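Local structure of epoxyqueuosine reductase (Streptococcus thermophilus, 5D6S) at residues E113-K118 against L332-A337; K245-M250 against N350-A355; E251-I256 against Q387-L392; L294-L299 against E306-I311; I344-N349 against L373-G378. The protein belongs to the epoxyqueuosine reductase (QueG) family and holds a cobalamin and iron/sulfur clusters, with a run of helices making up its C-terminal region. All coordinates share one frame; numbering follows the deposited sequence.

Interaction 1 of 5, residues E113-K118 against L332-A337; sequences EFKRGK and LHDRNA
A water molecule ties K115 to D334. It accepts from the backbone N of K115 at 2.8 Å and donates to OD2 of D334 at 2.9 Å, so the loop 113-118 is linked to the turn 332-337 although no direct hydrogen bond joins them. The other oxygen of this buried carboxylate is used within its own turn: the backbone N of N336 donates to OD1 of D334 at 3.0 Å, approaching from above the carboxylate plane, about 62° out of it. With CG of D334 anti to its backbone N (chi1 -172°), the carboxylate is placed against the K115 chain. The lysine chain runs across this carboxylate, its CE 3.2 Å from OD1 of D334. The ammonium has passed beyond it, with NZ 4.0 Å from the same OD1, too far for a salt bridge but near enough for a favourable charge attraction. Lysine suits this exposed place because its methylenes can pass across the acid while the ammonium probably remains in solvent. Nearer the backbone of K115 the contact is apolar, CB of K115 meeting CD1 of L332 at 4.1 Å. Elsewhere the loop is held by backbone bonds from K115 to L293, and R116 turns away to a salt bridge with D287. Helix 318-331 closes with a Schellman motif at H333, and the chain then enters the Asx turn headed by D334, which leads it toward helix 338-347.

Interaction 2 of 5, residues K245-M250 against N350-A355; sequences KGMMDM and NPIHTA
M247 reaches A355 with the end of its side chain: CE lies 3.4 Å from CB of A355, and SD stands 3.9 Å from the carbonyl O of I352. A bend at chi2 (74°) brings SD and CE onto A355 and the I352 carbonyl, which the flexible, unbranched chain of methionine allows, and the small alanine lets it come close to the helix backbone. Beside it, CG2 of I352 packs 3.7 Å from the carbonyl O of G246. That oxygen also accepts from NE of R323, on helix 318-331. G246 has positive phi (87°), a conformation in which a CB would be jammed against the preceding carbonyl. The helical partner is the first turn of 351-364, and N350 is its N-cap: OD1 accepts from the backbone N of H353 at 3.1 Å, the donor lying above the amide plane. P351 follows at a position where the missing N-H costs no helix bond. Further out, NE2 of H353 binds the carbonyl O of N319, while OG1 of T354 bonds to N348. Further along the loop, D249 caps helix 250-255 by accepting from the backbone N of E251, and E389 of helix 384-396 touches both M247 and M250.

Interaction 3 of 5, residues E251-I256 against Q387-L392; sequences EFRKKI and QAEWEL
One side chain between E251 and I256, that of R253, crosses to the helix 384-396, where it meets E389. At the start of the segment, E251 is engaged locally: its OE2 accepts from NZ of K255 at 3.1 Å, one turn on, through the anti lone pair, and it also forms a salt bridge with R236. F252 turns its ring to the other side, against L238 and Q241 of helix 238-243. R253 then extends straight from CG to NE and presents the end of its guanidinium. NH1 donates to OE2 of E389 at 2.9 Å and NH2 to OE1 of E389 at 2.8 Å, both bonds nearly linear. The oxygens lie close to the guanidinium plane, yet the carboxylate is turned by 52°, so the nitrogens reach it from above its own plane. E389 bends at chi2 (-59°) to face the arginine. NE of R253 is fixed by the carbonyl O of M248, and W359 adds a cation-pi contact; such support suits a charge pair buried between helices. Further on, NZ of K255 also bonds to the carbonyl O of P222, a residue of an iron/sulfur cluster pocket. The bridge itself is a bidentate, end-on arginine-glutamate pair, here spanning from the cluster-binding region to a C-terminal helix.

Interaction 4 of 5, residues L294-L299 against E306-I311; sequences LPFLEL and ETFGMI
F296 and F308 form a T-shaped aromatic pair, the edge of F296 directed at a face of F308. The ring centroids are 5.1 Å apart and the planes stand at 78°, with CE1 of F296 reaching CE1 of F308 at 3.7 Å and meeting the face toward its rim. F296 takes up this pose with CG opposite its backbone N (chi1 -168°), which brings the ring edge to F308. Aliphatic packing comes next. CD1 of L299 approaches F308 CE1 obliquely at 4.0 Å, while CD2 of L299 lies 4.1 Å from OG1 of T307. That hydroxyl has its polar partner in its own helix, the carbonyl O of S303, so the leucine meets an oxygen already engaged. Beyond the pair, L321 of helix 318-331 packs on F296 and L288 of helix 286-289 on F308. Hydrogen bonds, by contrast, shape the backbones. A type I turn brings L299 N to F296 O at 3.2 Å, and another joins I311 N to F308 O. NE2 of Q322 donates to the carbonyl oxygens of both F296 and L299, linking the first turn to helix 318-331. With no hydrogen bond passing between the two segments, their cohesion rests on apolar burial and on the weak electrostatic preference of a ring edge for a ring face.

Interaction 5 of 5, residues I344-N349 against L373-G378; sequences IIDKNN and LDYMRG
Y375 is the residue of 373-378 that touches I345 and D346, and its neighbours face other ways. D374, on an exposed side of the helix, pairs with R377 three residues on: NH1 of R377 donates to OD1 of D374 at 2.6 Å. Y375 comes next, and a chi1 of 168° carries its ring across to helix 338-347. Its OH donates to OD2 of D346 at 2.9 Å. The acceptor lies near the ring plane, at the edge, but the hydroxyl meets the carboxylate from above, 39° out of its plane, and the two flat groups are inclined at 67°. The same OH lies 3.6 Å from CG2 of I345, whose buried side chain packs on A357, I358 and L361 of helix 351-364. Tyrosine fits this border: its long ring bridges the two helices, and its polar end reaches an acid at the solvent side. M376 follows, its carbonyl O accepting from NE1 of W390. Helices 338-347 and 370-377, which are separated in sequence by helix 351-364, are joined here directly, as in alpha-helical repeat arrays; this is consistent with a HEAT-like C-terminal region.

Interactions 2, 3 and 5 use different but neighbouring C-terminal helices: 351-364 in interaction 2, 384-396 in interaction 3, 338-347 and 370-377 in interaction 5. Interactions 2 and 3 are neighbours, their centres about 9 Å apart, and M247 CE lies near the R253 guanidinium, so methionine packing adjoins a buried charge pair. Interaction 5 is the most peripheral, about 33 Å from the chain's centre, and relies on a tyrosine hydroxyl. Interaction 4, nested within the chain loop closed by interaction 1, is largely aromatic and apolar; the two touch where F114 meets P295. Interaction 1 is more open and water-bridged, as suits a loop against an interhelical turn.

Interaction 1 of 5, residues E113-K118 against L332-A337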
# COMPACT_ATOMS: atom_id res chain seq x y z
N GLU A 113 -11.78 17.88 18.59
CA GLU A 113 -10.57 18.69 18.94
C GLU A 113 -9.34 18.35 18.07
O GLU A 113 -8.59 19.25 17.66
CB GLU A 113 -10.09 18.46 20.38
CG GLU A 113 -11.12 18.25 21.47
CD GLU A 113 -10.46 17.67 22.72
OE1 GLU A 113 -10.99 16.68 23.28
OE2 GLU A 113 -9.38 18.18 23.10
N PHE A 114 -9.18 17.05 17.83
CA PHE A 114 -7.99 16.47 17.23
C PHE A 114 -8.03 16.37 15.73
O PHE A 114 -8.94 15.74 15.16
CB PHE A 114 -7.82 15.08 17.78
CG PHE A 114 -7.64 15.04 19.26
CD1 PHE A 114 -6.63 15.80 19.86
CD2 PHE A 114 -8.47 14.26 20.05
CE1 PHE A 114 -6.45 15.78 21.23
CE2 PHE A 114 -8.29 14.22 21.42
CZ PHE A 114 -7.29 14.98 22.01
N LYS A 115 -7.03 16.95 15.06
CA LYS A 115 -6.97 16.87 13.61
C LYS A 115 -6.65 15.43 13.19
O LYS A 115 -6.03 14.66 13.93
CB LYS A 115 -5.99 17.89 13.01
CG LYS A 115 -5.88 19.18 13.80
CD LYS A 115 -5.46 20.38 12.96
CE LYS A 115 -4.92 21.48 13.86
NZ LYS A 115 -5.29 22.84 13.40
N ARG A 116 -7.06 15.08 11.98
CA ARG A 116 -7.02 13.71 11.50
C ARG A 116 -6.09 13.57 10.28
O ARG A 116 -5.94 14.49 9.48
CB ARG A 116 -8.42 13.25 11.09
CG ARG A 116 -9.42 13.16 12.22
CD ARG A 116 -10.82 12.77 11.74
NE ARG A 116 -11.25 11.57 12.45
CZ ARG A 116 -12.03 11.54 13.52
NH1 ARG A 116 -12.31 10.38 14.10
NH2 ARG A 116 -12.56 12.65 14.00
N GLY A 117 -5.45 12.41 10.16
CA GLY A 117 -4.72 12.07 8.96
C GLY A 117 -5.55 11.11 8.13
O GLY A 117 -6.58 10.62 8.58
N LYS A 118 -5.12 10.88 6.90
CA LYS A 118 -5.75 9.91 6.01
C LYS A 118 -4.84 8.69 5.88
O LYS A 118 -3.65 8.76 6.07
CB LYS A 118 -6.00 10.47 4.61
CG LYS A 118 -6.78 11.77 4.51
CD LYS A 118 -6.61 12.39 3.11
CE LYS A 118 -7.09 13.84 3.03
NZ LYS A 118 -8.55 13.96 3.31
N LEU A 332 0.42 19.84 8.88
CA LEU A 332 -0.69 20.67 9.29
C LEU A 332 -0.31 21.89 10.15
O LEU A 332 -1.21 22.64 10.55
CB LEU A 332 -1.70 19.84 10.08
CG LEU A 332 -2.33 18.71 9.27
CD1 LEU A 332 -3.02 17.73 10.20
CD2 LEU A 332 -3.31 19.27 8.25
N HIS A 333 0.98 22.11 10.44
CA HIS A 333 1.41 23.21 11.33
C HIS A 333 0.67 23.26 12.68
O HIS A 333 0.39 24.35 13.20
CB HIS A 333 1.26 24.53 10.61
CG HIS A 333 1.84 24.52 9.24
ND1 HIS A 333 3.20 24.61 9.02
CD2 HIS A 333 1.27 24.40 8.02
CE1 HIS A 333 3.44 24.54 7.73
NE2 HIS A 333 2.28 24.41 7.10
N ASP A 334 0.34 22.09 13.23
CA ASP A 334 -0.58 21.99 14.37
C ASP A 334 0.08 22.41 15.65
O ASP A 334 0.81 21.63 16.26
CB ASP A 334 -1.11 20.56 14.52
CG ASP A 334 -2.23 20.45 15.56
OD1 ASP A 334 -2.65 21.50 16.11
OD2 ASP A 334 -2.72 19.31 15.78
N ARG A 335 -0.21 23.63 16.09
CA ARG A 335 0.34 24.14 17.36
C ARG A 335 -0.05 23.26 18.56
O ARG A 335 0.66 23.24 19.55
CB ARG A 335 -0.08 25.58 17.63
CG ARG A 335 0.54 26.59 16.67
CD ARG A 335 0.31 28.02 17.16
NE ARG A 335 1.04 28.31 18.39
CZ ARG A 335 2.35 28.58 18.45
NH1 ARG A 335 3.09 28.60 17.33
NH2 ARG A 335 2.91 28.84 19.62
N ASN A 336 -1.12 22.50 18.44
CA ASN A 336 -1.55 21.63 19.56
C ASN A 336 -0.68 20.40 19.77
O ASN A 336 -0.79 19.72 20.80
CB ASN A 336 -3.00 21.20 19.41
CG ASN A 336 -3.96 22.37 19.49
OD1 ASN A 336 -3.64 23.43 20.01
ND2 ASN A 336 -5.13 22.19 18.91
N ALA A 337 0.19 20.11 18.82
CA ALA A 337 1.07 18.96 18.97
C ALA A 337 2.34 19.31 19.77
O ALA A 337 3.08 18.42 20.19
CB ALA A 337 1.41 18.42 17.61
O HOH W 1 -4.68 17.30 16.58

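Interaction 2 of 5, residues K245-M250 against N350-A355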
# COMPACT_ATOMS: atom_id res chain seq x y z
N LYS A 245 11.33 1.60 6.78
CA LYS A 245 11.82 1.84 8.13
C LYS A 245 12.89 2.90 8.12
O LYS A 245 13.33 3.32 7.09
CB LYS A 245 12.34 0.57 8.75
CG LYS A 245 11.23 -0.39 9.08
CD LYS A 245 11.79 -1.57 9.81
CE LYS A 245 10.69 -2.42 10.40
NZ LYS A 245 11.30 -3.71 10.78
N GLY A 246 13.26 3.36 9.30
CA GLY A 246 14.23 4.42 9.41
C GLY A 246 13.64 5.81 9.34
O GLY A 246 12.48 6.07 9.67
N MET A 247 14.47 6.70 8.84
CA MET A 247 14.21 8.09 8.81
C MET A 247 13.80 8.44 7.39
O MET A 247 14.59 8.28 6.46
CB MET A 247 15.50 8.75 9.24
CG MET A 247 15.35 10.12 9.80
SD MET A 247 14.64 10.19 11.45
CE MET A 247 14.20 11.93 11.33
N MET A 248 12.57 8.92 7.19
CA MET A 248 12.09 9.40 5.88
C MET A 248 12.88 10.60 5.40
O MET A 248 12.91 11.61 6.09
CB MET A 248 10.61 9.81 5.95
CG MET A 248 9.96 10.19 4.60
SD MET A 248 8.18 10.52 4.62
CE MET A 248 7.48 9.02 5.31
N ASP A 249 13.46 10.53 4.20
CA ASP A 249 14.22 11.67 3.65
C ASP A 249 13.36 12.92 3.59
O ASP A 249 12.14 12.84 3.37
CB ASP A 249 14.75 11.38 2.24
CG ASP A 249 15.57 12.53 1.67
OD1 ASP A 249 16.75 12.65 2.05
OD2 ASP A 249 15.03 13.33 0.83
N MET A 250 14.01 14.07 3.76
CA MET A 250 13.37 15.38 3.74
C MET A 250 12.38 15.59 2.61
O MET A 250 11.33 16.20 2.80
CB MET A 250 14.44 16.49 3.67
CG MET A 250 13.92 17.86 4.07
SD MET A 250 13.47 17.95 5.81
CE MET A 250 15.03 17.82 6.66
N ASN A 350 12.15 6.33 21.60
CA ASN A 350 12.22 5.99 20.18
C ASN A 350 12.98 7.09 19.39
O ASN A 350 12.43 8.17 19.12
CB ASN A 350 10.81 5.80 19.61
CG ASN A 350 10.82 5.35 18.16
OD1 ASN A 350 11.63 5.80 17.35
ND2 ASN A 350 9.92 4.47 17.83
N PRO A 351 14.23 6.83 19.02
CA PRO A 351 15.03 7.87 18.36
C PRO A 351 14.51 8.34 17.01
O PRO A 351 14.60 9.53 16.71
CB PRO A 351 16.39 7.21 18.20
CG PRO A 351 16.43 6.15 19.24
CD PRO A 351 15.03 5.65 19.38
N ILE A 352 13.97 7.45 16.19
CA ILE A 352 13.40 7.90 14.91
C ILE A 352 12.31 8.94 15.16
O ILE A 352 12.31 10.01 14.53
CB ILE A 352 12.81 6.76 14.06
CG1 ILE A 352 13.86 6.18 13.14
CG2 ILE A 352 11.74 7.26 13.11
CD1 ILE A 352 15.08 5.72 13.86
N HIS A 353 11.43 8.65 16.12
CA HIS A 353 10.40 9.61 16.50
C HIS A 353 10.96 10.91 17.06
O HIS A 353 10.49 11.99 16.69
CB HIS A 353 9.45 9.01 17.51
CG HIS A 353 8.65 7.87 16.98
ND1 HIS A 353 7.99 6.98 17.80
CD2 HIS A 353 8.44 7.45 15.72
CE1 HIS A 353 7.35 6.09 17.05
NE2 HIS A 353 7.63 6.35 15.78
N THR A 354 11.96 10.81 17.91
CA THR A 354 12.61 12.00 18.44
C THR A 354 13.10 12.89 17.32
O THR A 354 12.84 14.10 17.28
CB THR A 354 13.78 11.62 19.34
OG1 THR A 354 13.31 10.89 20.49
CG2 THR A 354 14.54 12.87 19.83
N ALA A 355 13.88 12.31 16.42
CA ALA A 355 14.49 13.10 15.33
C ALA A 355 13.41 13.69 14.43
O ALA A 355 13.51 14.80 13.95
CB ALA A 355 15.42 12.24 14.53

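Interaction 3 of 5, residues E251-I256 against Q387-L392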
# COMPACT_ATOMS: atom_id res chain seq x y z
N GLU A 251 12.73 15.13 1.42
CA GLU A 251 11.88 15.41 0.27
C GLU A 251 10.45 14.91 0.46
O GLU A 251 9.49 15.58 0.06
CB GLU A 251 12.46 14.78 -0.98
CG GLU A 251 11.66 15.07 -2.25
CD GLU A 251 12.20 14.35 -3.48
OE1 GLU A 251 13.40 13.93 -3.47
OE2 GLU A 251 11.42 14.20 -4.45
N PHE A 252 10.32 13.71 1.01
CA PHE A 252 9.01 13.04 1.02
C PHE A 252 8.11 13.45 2.16
O PHE A 252 6.92 13.21 2.10
CB PHE A 252 9.17 11.52 1.02
CG PHE A 252 10.12 11.04 -0.01
CD1 PHE A 252 9.86 11.23 -1.34
CD2 PHE A 252 11.28 10.40 0.36
CE1 PHE A 252 10.74 10.79 -2.31
CE2 PHE A 252 12.17 9.95 -0.60
CZ PHE A 252 11.89 10.15 -1.94
N ARG A 253 8.68 14.06 3.20
CA ARG A 253 7.93 14.45 4.38
C ARG A 253 6.79 15.40 4.02
O ARG A 253 5.60 15.13 4.31
CB ARG A 253 8.85 15.10 5.39
CG ARG A 253 9.96 14.18 5.90
CD ARG A 253 10.88 14.83 6.91
NE ARG A 253 12.09 14.06 7.15
CZ ARG A 253 13.09 14.46 7.92
NH1 ARG A 253 13.05 15.61 8.56
NH2 ARG A 253 14.14 13.70 8.07
N LYS A 254 7.15 16.51 3.37
CA LYS A 254 6.16 17.51 2.96
C LYS A 254 5.10 16.86 2.05
O LYS A 254 3.91 17.16 2.14
CB LYS A 254 6.88 18.63 2.25
CG LYS A 254 6.13 19.94 2.25
CD LYS A 254 6.92 20.98 1.46
CE LYS A 254 6.06 22.20 1.12
NZ LYS A 254 6.81 23.18 0.28
N LYS A 255 5.53 15.92 1.23
CA LYS A 255 4.67 15.37 0.20
C LYS A 255 3.65 14.34 0.61
O LYS A 255 2.69 14.11 -0.12
CB LYS A 255 5.53 14.80 -0.93
CG LYS A 255 6.49 15.82 -1.51
CD LYS A 255 7.16 15.31 -2.76
CE LYS A 255 8.02 16.38 -3.39
NZ LYS A 255 8.79 15.85 -4.55
N ILE A 256 3.84 13.67 1.74
CA ILE A 256 2.82 12.71 2.18
C ILE A 256 1.64 13.47 2.75
O ILE A 256 0.60 12.86 3.05
CB ILE A 256 3.30 11.67 3.20
CG1 ILE A 256 3.70 12.30 4.53
CG2 ILE A 256 4.49 10.90 2.66
CD1 ILE A 256 3.88 11.29 5.65
N GLN A 387 20.72 14.47 15.87
CA GLN A 387 21.76 15.49 15.73
C GLN A 387 21.62 16.21 14.40
O GLN A 387 21.54 17.43 14.34
CB GLN A 387 23.15 14.86 15.79
CG GLN A 387 24.31 15.83 15.77
CD GLN A 387 24.52 16.51 17.11
OE1 GLN A 387 24.29 15.91 18.18
NE2 GLN A 387 24.97 17.76 17.09
N ALA A 388 21.48 15.43 13.34
CA ALA A 388 21.33 15.99 12.01
C ALA A 388 20.11 16.90 11.89
O ALA A 388 20.21 18.01 11.36
CB ALA A 388 21.26 14.87 11.00
N GLU A 389 18.97 16.44 12.37
CA GLU A 389 17.72 17.23 12.27
C GLU A 389 17.83 18.47 13.13
O GLU A 389 17.36 19.54 12.75
CB GLU A 389 16.48 16.41 12.70
CG GLU A 389 16.18 15.19 11.83
CD GLU A 389 15.93 15.54 10.37
OE1 GLU A 389 16.34 14.75 9.49
OE2 GLU A 389 15.34 16.61 10.08
N TRP A 390 18.45 18.32 14.29
CA TRP A 390 18.66 19.42 15.21
C TRP A 390 19.51 20.52 14.59
O TRP A 390 19.17 21.70 14.69
CB TRP A 390 19.33 18.90 16.48
CG TRP A 390 19.70 19.94 17.49
CD1 TRP A 390 18.85 20.65 18.26
CD2 TRP A 390 21.01 20.34 17.86
NE1 TRP A 390 19.55 21.47 19.11
CE2 TRP A 390 20.88 21.30 18.88
CE3 TRP A 390 22.29 19.97 17.43
CZ2 TRP A 390 21.97 21.90 19.47
CZ3 TRP A 390 23.38 20.57 18.03
CH2 TRP A 390 23.22 21.52 19.03
N GLU A 391 20.63 20.15 13.98
CA GLU A 391 21.49 21.13 13.30
C GLU A 391 20.70 21.95 12.28
O GLU A 391 20.90 23.14 12.15
CB GLU A 391 22.65 20.45 12.60
CG GLU A 391 23.73 20.00 13.55
CD GLU A 391 24.78 19.11 12.89
OE1 GLU A 391 24.87 19.13 11.64
OE2 GLU A 391 25.50 18.40 13.64
N LEU A 392 19.81 21.30 11.56
CA LEU A 392 19.02 21.99 10.55
C LEU A 392 18.05 22.99 11.15
O LEU A 392 17.85 24.06 10.59
CB LEU A 392 18.25 20.99 9.68
CG LEU A 392 19.08 20.35 8.56
CD1 LEU A 392 18.47 19.04 8.07
CD2 LEU A 392 19.25 21.31 7.40

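Interaction 4 of 5, residues L294-L299 against E306-I311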
# COMPACT_ATOMS: atom_id res chain seq x y z
N LEU A 294 -3.01 12.89 17.38
CA LEU A 294 -2.40 12.94 18.70
C LEU A 294 -2.82 11.75 19.55
O LEU A 294 -1.99 11.20 20.31
CB LEU A 294 -2.70 14.27 19.40
CG LEU A 294 -1.96 15.46 18.79
CD1 LEU A 294 -2.64 16.76 19.19
CD2 LEU A 294 -0.49 15.45 19.22
N PRO A 295 -4.09 11.31 19.43
CA PRO A 295 -4.46 10.08 20.15
C PRO A 295 -3.74 8.88 19.58
O PRO A 295 -3.33 7.99 20.34
CB PRO A 295 -5.98 9.96 19.93
CG PRO A 295 -6.45 11.36 19.66
CD PRO A 295 -5.28 12.05 18.96
N PHE A 296 -3.55 8.87 18.26
CA PHE A 296 -2.73 7.84 17.63
C PHE A 296 -1.30 7.76 18.19
O PHE A 296 -0.77 6.67 18.40
CB PHE A 296 -2.65 8.07 16.15
CG PHE A 296 -2.09 6.91 15.39
CD1 PHE A 296 -2.84 5.77 15.22
CD2 PHE A 296 -0.81 6.97 14.86
CE1 PHE A 296 -2.33 4.69 14.53
CE2 PHE A 296 -0.29 5.91 14.15
CZ PHE A 296 -1.06 4.77 13.98
N LEU A 297 -0.70 8.92 18.45
CA LEU A 297 0.63 8.96 19.06
C LEU A 297 0.64 8.50 20.50
O LEU A 297 1.70 8.38 21.06
CB LEU A 297 1.22 10.37 18.99
CG LEU A 297 1.50 10.92 17.60
CD1 LEU A 297 1.99 12.35 17.65
CD2 LEU A 297 2.52 10.06 16.89
N GLU A 298 -0.52 8.27 21.11
CA GLU A 298 -0.55 7.75 22.49
C GLU A 298 -0.55 6.23 22.51
O GLU A 298 -0.37 5.61 23.54
CB GLU A 298 -1.80 8.21 23.26
CG GLU A 298 -1.94 9.70 23.46
CD GLU A 298 -0.77 10.31 24.22
OE1 GLU A 298 -0.32 9.73 25.23
OE2 GLU A 298 -0.32 11.39 23.77
N LEU A 299 -0.74 5.60 21.37
CA LEU A 299 -0.88 4.15 21.36
C LEU A 299 0.41 3.43 21.73
O LEU A 299 1.49 3.84 21.34
CB LEU A 299 -1.35 3.68 19.99
CG LEU A 299 -2.78 4.14 19.67
CD1 LEU A 299 -3.13 3.93 18.21
CD2 LEU A 299 -3.77 3.37 20.54
N GLU A 306 -4.81 -4.00 19.54
CA GLU A 306 -6.24 -4.11 19.77
C GLU A 306 -7.04 -3.29 18.77
O GLU A 306 -8.11 -3.69 18.38
CB GLU A 306 -6.60 -3.71 21.22
CG GLU A 306 -6.19 -4.76 22.26
CD GLU A 306 -6.00 -4.22 23.69
OE1 GLU A 306 -6.44 -3.09 23.98
OE2 GLU A 306 -5.41 -4.95 24.52
N THR A 307 -6.55 -2.12 18.38
CA THR A 307 -7.37 -1.15 17.63
C THR A 307 -7.12 -1.12 16.12
O THR A 307 -8.01 -0.76 15.37
CB THR A 307 -7.14 0.29 18.16
OG1 THR A 307 -5.75 0.49 18.43
CG2 THR A 307 -7.92 0.55 19.43
N PHE A 308 -5.89 -1.44 15.72
CA PHE A 308 -5.44 -1.28 14.35
C PHE A 308 -4.86 -2.56 13.79
O PHE A 308 -4.54 -2.64 12.59
CB PHE A 308 -4.35 -0.21 14.28
CG PHE A 308 -4.88 1.20 14.16
CD1 PHE A 308 -5.16 1.94 15.29
CD2 PHE A 308 -5.12 1.76 12.92
CE1 PHE A 308 -5.67 3.22 15.20
CE2 PHE A 308 -5.60 3.04 12.82
CZ PHE A 308 -5.89 3.78 13.96
N GLY A 309 -4.77 -3.59 14.63
CA GLY A 309 -4.05 -4.81 14.29
C GLY A 309 -4.63 -5.62 13.14
O GLY A 309 -3.96 -6.49 12.60
N MET A 310 -5.87 -5.34 12.79
CA MET A 310 -6.62 -6.08 11.79
C MET A 310 -6.41 -5.54 10.39
O MET A 310 -6.78 -6.20 9.43
CB MET A 310 -8.11 -5.98 12.10
CG MET A 310 -8.67 -4.60 11.72
SD MET A 310 -9.63 -3.74 12.97
CE MET A 310 -8.48 -3.65 14.34
N ILE A 311 -5.91 -4.31 10.26
CA ILE A 311 -5.77 -3.71 8.93
C ILE A 311 -4.43 -4.09 8.28
O ILE A 311 -3.45 -4.43 8.95
CB ILE A 311 -5.96 -2.16 8.91
CG1 ILE A 311 -4.79 -1.42 9.56
CG2 ILE A 311 -7.26 -1.76 9.60
CD1 ILE A 311 -4.78 0.07 9.28

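Interaction 5 of 5, residues I344-N349 against L373-G378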
# COMPACT_ATOMS: atom_id res chain seq x y z
N ILE A 344 7.89 13.47 23.48
CA ILE A 344 8.57 12.44 22.72
C ILE A 344 10.09 12.68 22.77
O ILE A 344 10.87 11.78 23.03
CB ILE A 344 8.07 12.44 21.27
CG1 ILE A 344 6.70 11.83 21.21
CG2 ILE A 344 9.01 11.66 20.36
CD1 ILE A 344 5.97 12.16 19.94
N ILE A 345 10.48 13.92 22.49
CA ILE A 345 11.89 14.29 22.43
C ILE A 345 12.61 14.12 23.78
O ILE A 345 13.75 13.71 23.80
CB ILE A 345 12.06 15.74 21.95
CG1 ILE A 345 11.62 15.90 20.49
CG2 ILE A 345 13.50 16.18 22.12
CD1 ILE A 345 11.46 17.34 20.07
N ASP A 346 11.97 14.48 24.87
CA ASP A 346 12.65 14.46 26.16
C ASP A 346 12.74 13.03 26.69
O ASP A 346 13.79 12.60 27.15
CB ASP A 346 12.08 15.55 27.09
CG ASP A 346 12.42 17.02 26.54
OD1 ASP A 346 13.64 17.38 26.57
OD2 ASP A 346 11.51 17.79 26.06
N LYS A 347 11.71 12.24 26.47
CA LYS A 347 11.70 10.83 26.86
C LYS A 347 12.70 10.02 26.02
O LYS A 347 13.52 9.27 26.54
CB LYS A 347 10.28 10.29 26.66
CG LYS A 347 9.99 8.95 27.28
CD LYS A 347 8.50 8.65 27.18
CE LYS A 347 8.17 7.21 27.57
NZ LYS A 347 8.83 6.81 28.85
N ASN A 348 12.60 10.20 24.72
CA ASN A 348 13.55 9.67 23.76
C ASN A 348 13.72 8.19 23.77
O ASN A 348 14.80 7.66 23.61
CB ASN A 348 14.91 10.30 23.91
CG ASN A 348 15.83 9.98 22.75
OD1 ASN A 348 15.44 10.06 21.58
ND2 ASN A 348 17.05 9.60 23.05
N ASN A 349 12.61 7.52 23.91
CA ASN A 349 12.59 6.08 23.96
C ASN A 349 12.59 5.52 22.56
O ASN A 349 12.96 4.38 22.35
CB ASN A 349 11.34 5.61 24.74
CG ASN A 349 10.04 6.06 24.09
OD1 ASN A 349 9.93 7.17 23.55
ND2 ASN A 349 9.04 5.22 24.17
N LEU A 373 13.63 29.17 21.50
CA LEU A 373 15.03 29.15 21.05
C LEU A 373 15.94 28.55 22.14
O LEU A 373 16.81 27.74 21.85
CB LEU A 373 15.53 30.53 20.65
CG LEU A 373 14.79 31.15 19.46
CD1 LEU A 373 15.24 32.59 19.25
CD2 LEU A 373 15.00 30.35 18.18
N ASP A 374 15.69 28.89 23.39
CA ASP A 374 16.46 28.31 24.49
C ASP A 374 16.19 26.79 24.63
O ASP A 374 17.11 26.02 24.89
CB ASP A 374 16.20 29.05 25.82
CG ASP A 374 16.68 30.52 25.81
OD1 ASP A 374 17.14 31.02 24.75
OD2 ASP A 374 16.61 31.18 26.89
N TYR A 375 14.93 26.37 24.44
CA TYR A 375 14.59 24.93 24.53
C TYR A 375 15.42 24.19 23.52
O TYR A 375 16.07 23.19 23.85
CB TYR A 375 13.10 24.68 24.23
CG TYR A 375 12.76 23.21 24.01
CD1 TYR A 375 12.80 22.31 25.06
CD2 TYR A 375 12.42 22.72 22.76
CE1 TYR A 375 12.53 20.95 24.89
CE2 TYR A 375 12.13 21.35 22.57
CZ TYR A 375 12.19 20.48 23.65
OH TYR A 375 11.89 19.11 23.52
N MET A 376 15.37 24.67 22.28
CA MET A 376 16.00 24.00 21.13
C MET A 376 17.50 24.04 21.26
O MET A 376 18.16 23.02 21.13
CB MET A 376 15.55 24.67 19.81
CG MET A 376 16.00 24.02 18.53
SD MET A 376 15.45 22.33 18.28
CE MET A 376 13.67 22.58 18.11
N ARG A 377 18.04 25.22 21.56
CA ARG A 377 19.48 25.38 21.78
C ARG A 377 19.96 24.36 22.81
O ARG A 377 21.06 23.82 22.70
CB ARG A 377 19.81 26.82 22.25
CG ARG A 377 21.31 27.17 22.29
CD ARG A 377 21.58 28.60 22.77
NE ARG A 377 20.78 29.63 22.06
CZ ARG A 377 19.77 30.32 22.57
NH1 ARG A 377 19.39 30.15 23.84
NH2 ARG A 377 19.12 31.22 21.82
N GLY A 378 19.12 24.12 23.80
CA GLY A 378 19.47 23.29 24.96
C GLY A 378 19.30 21.78 24.87
O GLY A 378 19.65 21.06 25.80